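Long-range contacts in alanine racemase (Actinobacillus succinogenes, PDB 3C3K), which is of unknown function, has the two-lobed fold of periplasmic binding protein-like proteins and probably binds a small ligand between its lobes: residues F87-Y95 with S99-D107; D107-Q118 with L266-R274. All blocks are in the same frame, centred on the assembly; numbering follows the deposited sequence.

Contact 1 is a buried pairing of two parallel strands in one lobe. Contact 2 lies near the surface, where a helix packs on a connecting segment and the short strand 270-272. The two share Asp107, which lies between strand 102-105 and helix 108-121 and is the N-cap of the helix. They also touch at Ser105 O and Leu267 N, a probable hydrogen bond. Backbone hydrogen bonds dominate contact 1, with a valine on an indole and several serines round them. Contact 2 has no direct hydrogen bond between the two backbones and relies on aromatic rings, with one weak polar bond at its far end. Together they follow the chain from the core of one lobe into the next.

Contact 1 of 2, residues F87-Y95 with S99-D107; sequences FPWVQCAEY and STVSSVSID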
loop_
_atom_site.group_PDB
_atom_site.type_symbol
_atom_site.label_atom_id
_atom_site.label_comp_id
_atom_site.label_asym_id
_atom_site.label_seq_id
_atom_site.Cartn_x
_atom_site.Cartn_y
_atom_site.Cartn_z
ATOM N N PHE B 87 22.915 18.796 -6.085
ATOM C CA PHE B 87 21.740 18.324 -6.828
ATOM C C PHE B 87 20.454 18.656 -6.074
ATOM O O PHE B 87 20.449 18.670 -4.839
ATOM C CB PHE B 87 21.830 16.825 -7.170
ATOM C CG PHE B 87 22.833 16.482 -8.270
ATOM C CD1 PHE B 87 22.498 16.666 -9.616
ATOM C CD2 PHE B 87 24.094 15.931 -7.958
ATOM C CE1 PHE B 87 23.392 16.320 -10.656
ATOM C CE2 PHE B 87 24.991 15.554 -8.963
ATOM C CZ PHE B 87 24.650 15.759 -10.328
ATOM N N PRO B 88 19.353 18.975 -6.802
ATOM C CA PRO B 88 18.083 19.197 -6.086
ATOM C C PRO B 88 17.730 18.032 -5.132
ATOM O O PRO B 88 17.815 16.874 -5.533
ATOM C CB PRO B 88 17.060 19.267 -7.190
ATOM C CG PRO B 88 17.857 19.816 -8.377
ATOM C CD PRO B 88 19.182 19.072 -8.268
ATOM N N TRP B 89 17.389 18.354 -3.873
ATOM C CA TRP B 89 17.225 17.350 -2.806
ATOM C C TRP B 89 16.201 17.892 -1.823
ATOM O O TRP B 89 16.272 19.062 -1.407
ATOM C CB TRP B 89 18.595 17.159 -2.124
ATOM C CG TRP B 89 18.790 16.043 -1.169
ATOM C CD1 TRP B 89 17.966 15.004 -0.920
ATOM C CD2 TRP B 89 19.989 15.800 -0.403
ATOM N NE1 TRP B 89 18.546 14.136 -0.025
ATOM C CE2 TRP B 89 19.789 14.616 0.319
ATOM C CE3 TRP B 89 21.198 16.498 -0.250
ATOM C CZ2 TRP B 89 20.771 14.078 1.197
ATOM C CZ3 TRP B 89 22.201 15.966 0.647
ATOM C CH2 TRP B 89 21.980 14.759 1.331
ATOM N N VAL B 90 15.243 17.045 -1.435
ATOM C CA VAL B 90 14.201 17.425 -0.487
ATOM C C VAL B 90 13.934 16.238 0.382
ATOM O O VAL B 90 13.880 15.137 -0.117
ATOM C CB VAL B 90 12.870 17.803 -1.157
ATOM C CG1 VAL B 90 11.809 18.054 -0.130
ATOM C CG2 VAL B 90 12.994 19.072 -2.025
ATOM N N GLN B 91 13.732 16.475 1.675
ATOM C CA GLN B 91 13.413 15.422 2.603
ATOM C C GLN B 91 11.957 15.522 3.006
ATOM O O GLN B 91 11.454 16.615 3.300
ATOM C CB GLN B 91 14.340 15.457 3.822
ATOM C CG GLN B 91 13.712 14.715 5.076
ATOM C CD GLN B 91 14.268 13.296 5.146
ATOM O OE1 GLN B 91 15.466 13.108 4.965
ATOM N NE2 GLN B 91 13.412 12.307 5.394
ATOM N N CYS B 92 11.253 14.407 2.970
ATOM C CA CYS B 92 9.851 14.330 3.433
ATOM C C CYS B 92 9.727 13.627 4.759
ATOM O O CYS B 92 10.364 12.599 4.989
ATOM C CB CYS B 92 9.002 13.491 2.482
ATOM S SG CYS B 92 8.622 14.205 0.914
ATOM N N ALA B 93 8.839 14.140 5.612
ATOM C CA ALA B 93 8.383 13.429 6.794
ATOM C C ALA B 93 9.401 13.290 7.885
ATOM O O ALA B 93 9.110 12.682 8.860
ATOM C CB ALA B 93 7.820 12.043 6.444
ATOM N N GLU B 94 10.577 13.855 7.728
ATOM C CA GLU B 94 11.512 14.027 8.841
ATOM C C GLU B 94 11.766 15.537 9.006
ATOM O O GLU B 94 11.835 16.278 8.034
ATOM C CB GLU B 94 12.822 13.284 8.593
ATOM C CG GLU B 94 12.729 11.764 8.607
ATOM C CD GLU B 94 12.881 11.193 9.994
ATOM O OE1 GLU B 94 12.124 11.629 10.889
ATOM O OE2 GLU B 94 13.762 10.324 10.186
ATOM N N TYR B 95 11.866 15.988 10.237
ATOM C CA TYR B 95 12.020 17.417 10.521
ATOM C C TYR B 95 13.223 17.701 11.397
ATOM O O TYR B 95 13.223 17.299 12.564
ATOM C CB TYR B 95 10.780 17.925 11.243
ATOM C CG TYR B 95 10.784 19.372 11.614
ATOM C CD1 TYR B 95 10.947 20.343 10.649
ATOM C CD2 TYR B 95 10.524 19.770 12.903
ATOM C CE1 TYR B 95 10.925 21.679 10.949
ATOM C CE2 TYR B 95 10.473 21.091 13.235
ATOM C CZ TYR B 95 10.665 22.046 12.225
ATOM O OH TYR B 95 10.617 23.362 12.497
ATOM N N SER B 99 19.009 21.075 9.736
ATOM C CA SER B 99 19.526 20.412 8.523
ATOM C C SER B 99 19.545 21.398 7.343
ATOM O O SER B 99 18.708 22.295 7.292
ATOM C CB SER B 99 18.686 19.172 8.223
ATOM O OG SER B 99 18.780 18.823 6.869
ATOM N N THR B 100 20.513 21.293 6.435
ATOM C CA THR B 100 20.511 22.141 5.253
ATOM C C THR B 100 19.649 21.634 4.074
ATOM O O THR B 100 19.515 22.309 3.081
ATOM C CB THR B 100 21.912 22.395 4.741
ATOM O OG1 THR B 100 22.578 21.140 4.505
ATOM C CG2 THR B 100 22.679 23.222 5.781
ATOM N N VAL B 101 19.069 20.452 4.201
ATOM C CA VAL B 101 18.237 19.889 3.154
ATOM C C VAL B 101 16.813 20.298 3.417
ATOM O O VAL B 101 16.309 20.081 4.512
ATOM C CB VAL B 101 18.359 18.383 3.167
ATOM C CG1 VAL B 101 17.414 17.729 2.085
ATOM C CG2 VAL B 101 19.860 17.996 2.976
ATOM N N SER B 102 16.178 20.930 2.428
ATOM C CA SER B 102 14.846 21.401 2.644
ATOM C C SER B 102 13.910 20.230 2.846
ATOM O O SER B 102 14.122 19.162 2.281
ATOM C CB SER B 102 14.354 22.262 1.471
ATOM O OG SER B 102 15.198 23.392 1.321
ATOM N N SER B 103 12.839 20.460 3.628
ATOM C CA SER B 103 11.971 19.385 4.086
ATOM C C SER B 103 10.543 19.869 4.107
ATOM O O SER B 103 10.265 21.067 4.150
ATOM C CB SER B 103 12.350 18.919 5.497
ATOM O OG SER B 103 12.178 20.032 6.349
ATOM N N VAL B 104 9.641 18.908 4.165
ATOM C CA VAL B 104 8.228 19.148 4.360
ATOM C C VAL B 104 7.691 17.952 5.188
ATOM O O VAL B 104 7.977 16.804 4.889
ATOM C CB VAL B 104 7.471 19.368 3.007
ATOM C CG1 VAL B 104 7.710 18.248 2.032
ATOM C CG2 VAL B 104 5.938 19.468 3.241
ATOM N N SER B 105 7.010 18.261 6.281
ATOM C CA SER B 105 6.514 17.269 7.254
ATOM C C SER B 105 5.516 17.931 8.189
ATOM O O SER B 105 5.196 19.111 8.034
ATOM C CB SER B 105 7.635 16.666 8.098
ATOM O OG SER B 105 8.323 17.660 8.765
ATOM N N ILE B 106 4.984 17.155 9.130
ATOM C CA ILE B 106 4.224 17.706 10.222
ATOM C C ILE B 106 5.144 17.827 11.444
ATOM O O ILE B 106 6.302 17.373 11.410
ATOM C CB ILE B 106 3.016 16.776 10.597
ATOM C CG1 ILE B 106 3.533 15.442 11.192
ATOM C CG2 ILE B 106 2.084 16.613 9.377
ATOM C CD1 ILE B 106 2.547 14.653 12.022
ATOM N N ASP B 107 4.602 18.402 12.533
ATOM C CA ASP B 107 5.303 18.438 13.820
ATOM C C ASP B 107 4.894 17.204 14.657
ATOM O O ASP B 107 3.871 17.204 15.304
ATOM C CB ASP B 107 4.908 19.720 14.575
ATOM C CG ASP B 107 5.631 19.877 15.893
ATOM O OD1 ASP B 107 6.178 18.926 16.482
ATOM O OD2 ASP B 107 5.634 20.992 16.388
HETATM O O HOH W 1 17.793 21.032 -0.128
HETATM O O HOH W 2 14.038 18.184 8.067
#
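Trp89 and Val101 start the contact. Val101 CG2 lies over one face of the indole, 3.9 Å from the centroid of the six-membered ring of Trp89, a CH-pi contact. The other methyl, CG1, is anti to the backbone N of Val101 (chi1 177°) and touches both Trp89 CG and Gln91 N. Leu77 and Ile84 of helix 77-84 also pack on Trp89. The backbones do not yet pair here. A water bridges them, 2.8 Å from Trp89 O and 3.0 Å from Ser102 N. Val90 CG1 rests against Ser102 O.

Gln91 makes the first direct bonds. Gln91 N donates to Ser102 O at 2.8 Å, in the carbonyl plane, and Gln91 O accepts from Val104 N at 3.0 Å. The bend at chi2 (97°) turns the Gln91 amide from the partner strand. There NE2 bonds to Cys92 O from above the carbonyl plane, and to Asp72 O. Cys92 SG packs loosely on Val104 CG1. Ala93 N donates to Val104 O at 2.9 Å, a nearly straight bond. Ala93 CA also meets Ser105 CB at 3.6 Å. A glycerol, probably from the crystallisation liquor, lies near Ala93, at the C-terminal strand end, consistent with the cleft where relatives bind ligands.

Past the strand, Glu94 O takes a bond from a water that is weakly linked to Ser103 OG. The stronger partner of Ser103 OG is His264. The Glu94 carboxylate turns away to Gln137 N and Leu74 N. Tyr95 CB sits 3.5 Å from Ser105 OG.

The strands belong to the parallel sheet of one lobe of a periplasmic binding protein-like fold. Backbone bonds fix the register, and a water stands in where the strands spread.

Contact 2 of 2, residues D107-Q118 with L266-R274; sequences DDVAASEYVVDQ and LLPWKFVRR
Tyr114, Trp269 and Phe271 form an aromatic cluster. The edge of Trp269 points at the face of Tyr114, with centroids of the six-membered rings 5.2 Å apart and planes at 60°. Tyr114 in turn sets its own edge toward the face of Phe271, at a centroid distance of 5.6 Å. Both pairs are offset edge-to-face stacks.

Aliphatic groups cover ring faces. Ala111 CB lies over the Trp269 indole, 3.7 Å from the centroid of its five-membered ring. Gln118 CG lies over the Phe271 ring, while Val115 CG2 meets that ring at its edge. Trp269 CG stands between its backbone N and carbonyl carbon (chi1 53°), which brings the indole up against the helix. Leu266 CD2 packs on Asp107 N.

Polar contacts sit at the two ends. A water bridges Asp107 N, at 2.6 Å, and Leu267 O, at 2.7 Å. Asp107 is the N-cap residue; its OD1 accepts from Ala110 N at 3.0 Å. At the far end Arg273 NH1 gives a weak bond of 3.4 Å to Gln118 OE1, which lies at the edge of the guanidinium.

Strand 270-272 pairs antiparallel with strand 234-236, whose Val235 also touches Ala111 and Val115. Other sides of the helix meet helix 137-152 and Phe189 of strand 187-190.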
loop_
_atom_site.group_PDB
_atom_site.type_symbol
_atom_site.label_atom_id
_atom_site.label_comp_id
_atom_site.label_asym_id
_atom_site.label_seq_id
_atom_site.Cartn_x
_atom_site.Cartn_y
_atom_site.Cartn_z
ATOM N N ASP B 107 4.602 18.402 12.533
ATOM C CA ASP B 107 5.303 18.438 13.820
ATOM C C ASP B 107 4.894 17.204 14.657
ATOM O O ASP B 107 3.871 17.204 15.304
ATOM C CB ASP B 107 4.908 19.720 14.575
ATOM C CG ASP B 107 5.631 19.877 15.893
ATOM O OD1 ASP B 107 6.178 18.926 16.482
ATOM O OD2 ASP B 107 5.634 20.992 16.388
ATOM N N ASP B 108 5.736 16.184 14.677
ATOM C CA ASP B 108 5.446 14.937 15.351
ATOM C C ASP B 108 5.364 15.069 16.851
ATOM O O ASP B 108 4.598 14.344 17.516
ATOM C CB ASP B 108 6.456 13.889 14.949
ATOM C CG ASP B 108 6.173 13.345 13.543
ATOM O OD1 ASP B 108 5.080 12.814 13.405
ATOM O OD2 ASP B 108 6.958 13.517 12.597
ATOM N N VAL B 109 6.184 15.938 17.412
ATOM C CA VAL B 109 6.154 16.121 18.885
ATOM C C VAL B 109 4.879 16.757 19.305
ATOM O O VAL B 109 4.271 16.253 20.209
ATOM C CB VAL B 109 7.334 16.945 19.405
ATOM C CG1 VAL B 109 7.241 17.131 20.973
ATOM C CG2 VAL B 109 8.543 16.200 19.118
ATOM N N ALA B 110 4.414 17.807 18.608
ATOM C CA ALA B 110 3.157 18.444 19.012
ATOM C C ALA B 110 1.960 17.495 18.844
ATOM O O ALA B 110 1.094 17.451 19.725
ATOM C CB ALA B 110 2.874 19.774 18.248
ATOM N N ALA B 111 1.887 16.770 17.723
ATOM C CA ALA B 111 0.803 15.799 17.516
ATOM C C ALA B 111 0.788 14.717 18.583
ATOM O O ALA B 111 -0.282 14.396 19.038
ATOM C CB ALA B 111 0.896 15.161 16.150
ATOM N N SER B 112 1.940 14.097 18.924
ATOM C CA SER B 112 1.882 13.038 19.901
ATOM C C SER B 112 1.586 13.486 21.310
ATOM O O SER B 112 0.900 12.781 22.014
ATOM C CB SER B 112 3.085 12.099 19.845
ATOM O OG SER B 112 4.177 12.889 19.576
ATOM N N GLU B 113 2.041 14.679 21.716
ATOM C CA GLU B 113 1.686 15.170 23.044
ATOM C C GLU B 113 0.205 15.462 23.103
ATOM O O GLU B 113 -0.390 15.246 24.122
ATOM C CB GLU B 113 2.503 16.434 23.450
ATOM C CG GLU B 113 3.985 16.208 23.479
ATOM C CD GLU B 113 4.753 17.455 23.886
ATOM O OE1 GLU B 113 4.401 18.564 23.442
ATOM O OE2 GLU B 113 5.738 17.303 24.614
ATOM N N TYR B 114 -0.352 16.020 22.029
ATOM C CA TYR B 114 -1.793 16.291 21.881
ATOM C C TYR B 114 -2.617 15.030 21.988
ATOM O O TYR B 114 -3.645 15.050 22.582
ATOM C CB TYR B 114 -2.120 16.884 20.504
ATOM C CG TYR B 114 -3.527 17.448 20.430
ATOM C CD1 TYR B 114 -4.596 16.671 20.014
ATOM C CD2 TYR B 114 -3.774 18.777 20.787
ATOM C CE1 TYR B 114 -5.909 17.208 19.938
ATOM C CE2 TYR B 114 -5.071 19.338 20.725
ATOM C CZ TYR B 114 -6.132 18.535 20.325
ATOM O OH TYR B 114 -7.378 19.112 20.254
ATOM N N VAL B 115 -2.176 13.959 21.352
ATOM C CA VAL B 115 -2.766 12.593 21.530
ATOM C C VAL B 115 -2.855 12.182 22.983
ATOM O O VAL B 115 -3.929 11.859 23.471
ATOM C CB VAL B 115 -2.046 11.557 20.690
ATOM C CG1 VAL B 115 -2.512 10.122 21.110
ATOM C CG2 VAL B 115 -2.306 11.863 19.152
ATOM N N VAL B 116 -1.735 12.233 23.688
ATOM C CA VAL B 116 -1.725 11.941 25.120
ATOM C C VAL B 116 -2.616 12.894 25.919
ATOM O O VAL B 116 -3.385 12.448 26.769
ATOM C CB VAL B 116 -0.318 11.961 25.686
ATOM C CG1 VAL B 116 -0.348 11.749 27.200
ATOM C CG2 VAL B 116 0.506 10.883 25.013
ATOM N N ASP B 117 -2.565 14.183 25.636
ATOM C CA ASP B 117 -3.440 15.068 26.394
ATOM C C ASP B 117 -4.907 14.689 26.215
ATOM O O ASP B 117 -5.646 14.774 27.173
ATOM C CB ASP B 117 -3.278 16.538 26.012
ATOM C CG ASP B 117 -1.959 17.094 26.403
ATOM O OD1 ASP B 117 -1.210 16.476 27.194
ATOM O OD2 ASP B 117 -1.670 18.182 25.901
ATOM N N GLN B 118 -5.327 14.295 24.996
ATOM C CA GLN B 118 -6.731 13.963 24.752
ATOM C C GLN B 118 -7.132 12.687 25.455
ATOM O O GLN B 118 -8.173 12.629 26.080
ATOM C CB GLN B 118 -7.036 13.808 23.267
ATOM C CG GLN B 118 -6.798 15.046 22.438
ATOM C CD GLN B 118 -7.182 16.284 23.147
ATOM O OE1 GLN B 118 -8.361 16.514 23.412
ATOM N NE2 GLN B 118 -6.196 17.138 23.422
ATOM N N LEU B 266 6.332 23.069 7.731
ATOM C CA LEU B 266 5.537 22.266 8.629
ATOM C C LEU B 266 4.133 22.449 8.172
ATOM O O LEU B 266 3.658 23.556 8.154
ATOM C CB LEU B 266 5.648 22.752 10.059
ATOM C CG LEU B 266 6.876 22.209 10.823
ATOM C CD1 LEU B 266 6.793 22.801 12.208
ATOM C CD2 LEU B 266 6.951 20.749 10.910
ATOM N N LEU B 267 3.477 21.370 7.787
ATOM C CA LEU B 267 2.061 21.376 7.401
ATOM C C LEU B 267 1.178 20.904 8.590
ATOM O O LEU B 267 1.654 20.133 9.461
ATOM C CB LEU B 267 1.821 20.512 6.133
ATOM C CG LEU B 267 2.585 20.884 4.852
ATOM C CD1 LEU B 267 2.015 20.109 3.709
ATOM C CD2 LEU B 267 2.539 22.405 4.465
ATOM N N PRO B 268 -0.076 21.434 8.692
ATOM C CA PRO B 268 -0.908 21.117 9.886
ATOM C C PRO B 268 -1.373 19.679 9.897
ATOM O O PRO B 268 -1.801 19.195 8.880
ATOM C CB PRO B 268 -2.162 22.042 9.774
ATOM C CG PRO B 268 -2.014 22.859 8.485
ATOM C CD PRO B 268 -0.743 22.353 7.732
ATOM N N TRP B 269 -1.275 19.016 11.054
ATOM C CA TRP B 269 -1.929 17.732 11.313
ATOM C C TRP B 269 -3.270 17.980 11.969
ATOM O O TRP B 269 -3.461 19.020 12.580
ATOM C CB TRP B 269 -1.061 16.889 12.242
ATOM C CG TRP B 269 -0.692 17.620 13.491
ATOM C CD1 TRP B 269 0.430 18.370 13.699
ATOM C CD2 TRP B 269 -1.461 17.690 14.704
ATOM N NE1 TRP B 269 0.405 18.918 14.958
ATOM C CE2 TRP B 269 -0.738 18.494 15.602
ATOM C CE3 TRP B 269 -2.693 17.139 15.113
ATOM C CZ2 TRP B 269 -1.204 18.785 16.890
ATOM C CZ3 TRP B 269 -3.178 17.430 16.404
ATOM C CH2 TRP B 269 -2.442 18.269 17.269
ATOM N N LYS B 270 -4.170 17.014 11.914
ATOM C CA LYS B 270 -5.446 17.149 12.588
ATOM C C LYS B 270 -5.705 15.902 13.421
ATOM O O LYS B 270 -5.480 14.779 12.966
ATOM C CB LYS B 270 -6.593 17.412 11.562
ATOM C CG LYS B 270 -7.893 17.849 12.240
ATOM C CD LYS B 270 -9.156 18.012 11.306
ATOM C CE LYS B 270 -10.222 19.037 11.925
ATOM N NZ LYS B 270 -10.758 20.047 10.834
ATOM N N PHE B 271 -6.212 16.091 14.634
ATOM C CA PHE B 271 -6.610 14.951 15.457
ATOM C C PHE B 271 -7.999 14.672 15.078
ATOM O O PHE B 271 -8.830 15.522 15.233
ATOM C CB PHE B 271 -6.609 15.330 16.896
ATOM C CG PHE B 271 -6.942 14.233 17.810
ATOM C CD1 PHE B 271 -5.976 13.275 18.146
ATOM C CD2 PHE B 271 -8.190 14.177 18.427
ATOM C CE1 PHE B 271 -6.251 12.319 19.061
ATOM C CE2 PHE B 271 -8.482 13.200 19.362
ATOM C CZ PHE B 271 -7.524 12.264 19.669
ATOM N N VAL B 272 -8.227 13.512 14.513
ATOM C CA VAL B 272 -9.563 13.147 14.000
ATOM C C VAL B 272 -10.170 12.082 14.932
ATOM O O VAL B 272 -9.674 10.978 15.036
ATOM C CB VAL B 272 -9.470 12.647 12.545
ATOM C CG1 VAL B 272 -10.727 12.027 12.142
ATOM C CG2 VAL B 272 -9.060 13.812 11.601
ATOM N N ARG B 273 -11.223 12.476 15.639
ATOM C CA ARG B 273 -11.869 11.652 16.668
ATOM C C ARG B 273 -12.849 10.683 16.080
ATOM O O ARG B 273 -13.827 11.096 15.421
ATOM C CB ARG B 273 -12.642 12.514 17.640
ATOM C CG ARG B 273 -11.876 13.726 18.068
ATOM C CD ARG B 273 -12.785 14.877 18.568
ATOM N NE ARG B 273 -11.933 15.884 19.181
ATOM C CZ ARG B 273 -11.330 15.702 20.351
ATOM N NH1 ARG B 273 -10.539 16.650 20.829
ATOM N NH2 ARG B 273 -11.514 14.572 21.039
ATOM N N ARG B 274 -12.603 9.387 16.324
ATOM C CA ARG B 274 -13.596 8.415 15.948
ATOM C C ARG B 274 -14.068 7.580 17.139
ATOM O O ARG B 274 -13.816 7.942 18.283
ATOM C CB ARG B 274 -13.098 7.563 14.793
ATOM C CG ARG B 274 -12.623 8.455 13.638
ATOM C CD ARG B 274 -12.486 7.677 12.349
ATOM N NE ARG B 274 -12.225 8.563 11.213
ATOM C CZ ARG B 274 -11.069 8.636 10.573
ATOM N NH1 ARG B 274 -10.029 7.873 10.946
ATOM N NH2 ARG B 274 -10.963 9.451 9.526
HETATM O O HOH W 3 2.693 20.119 11.918
#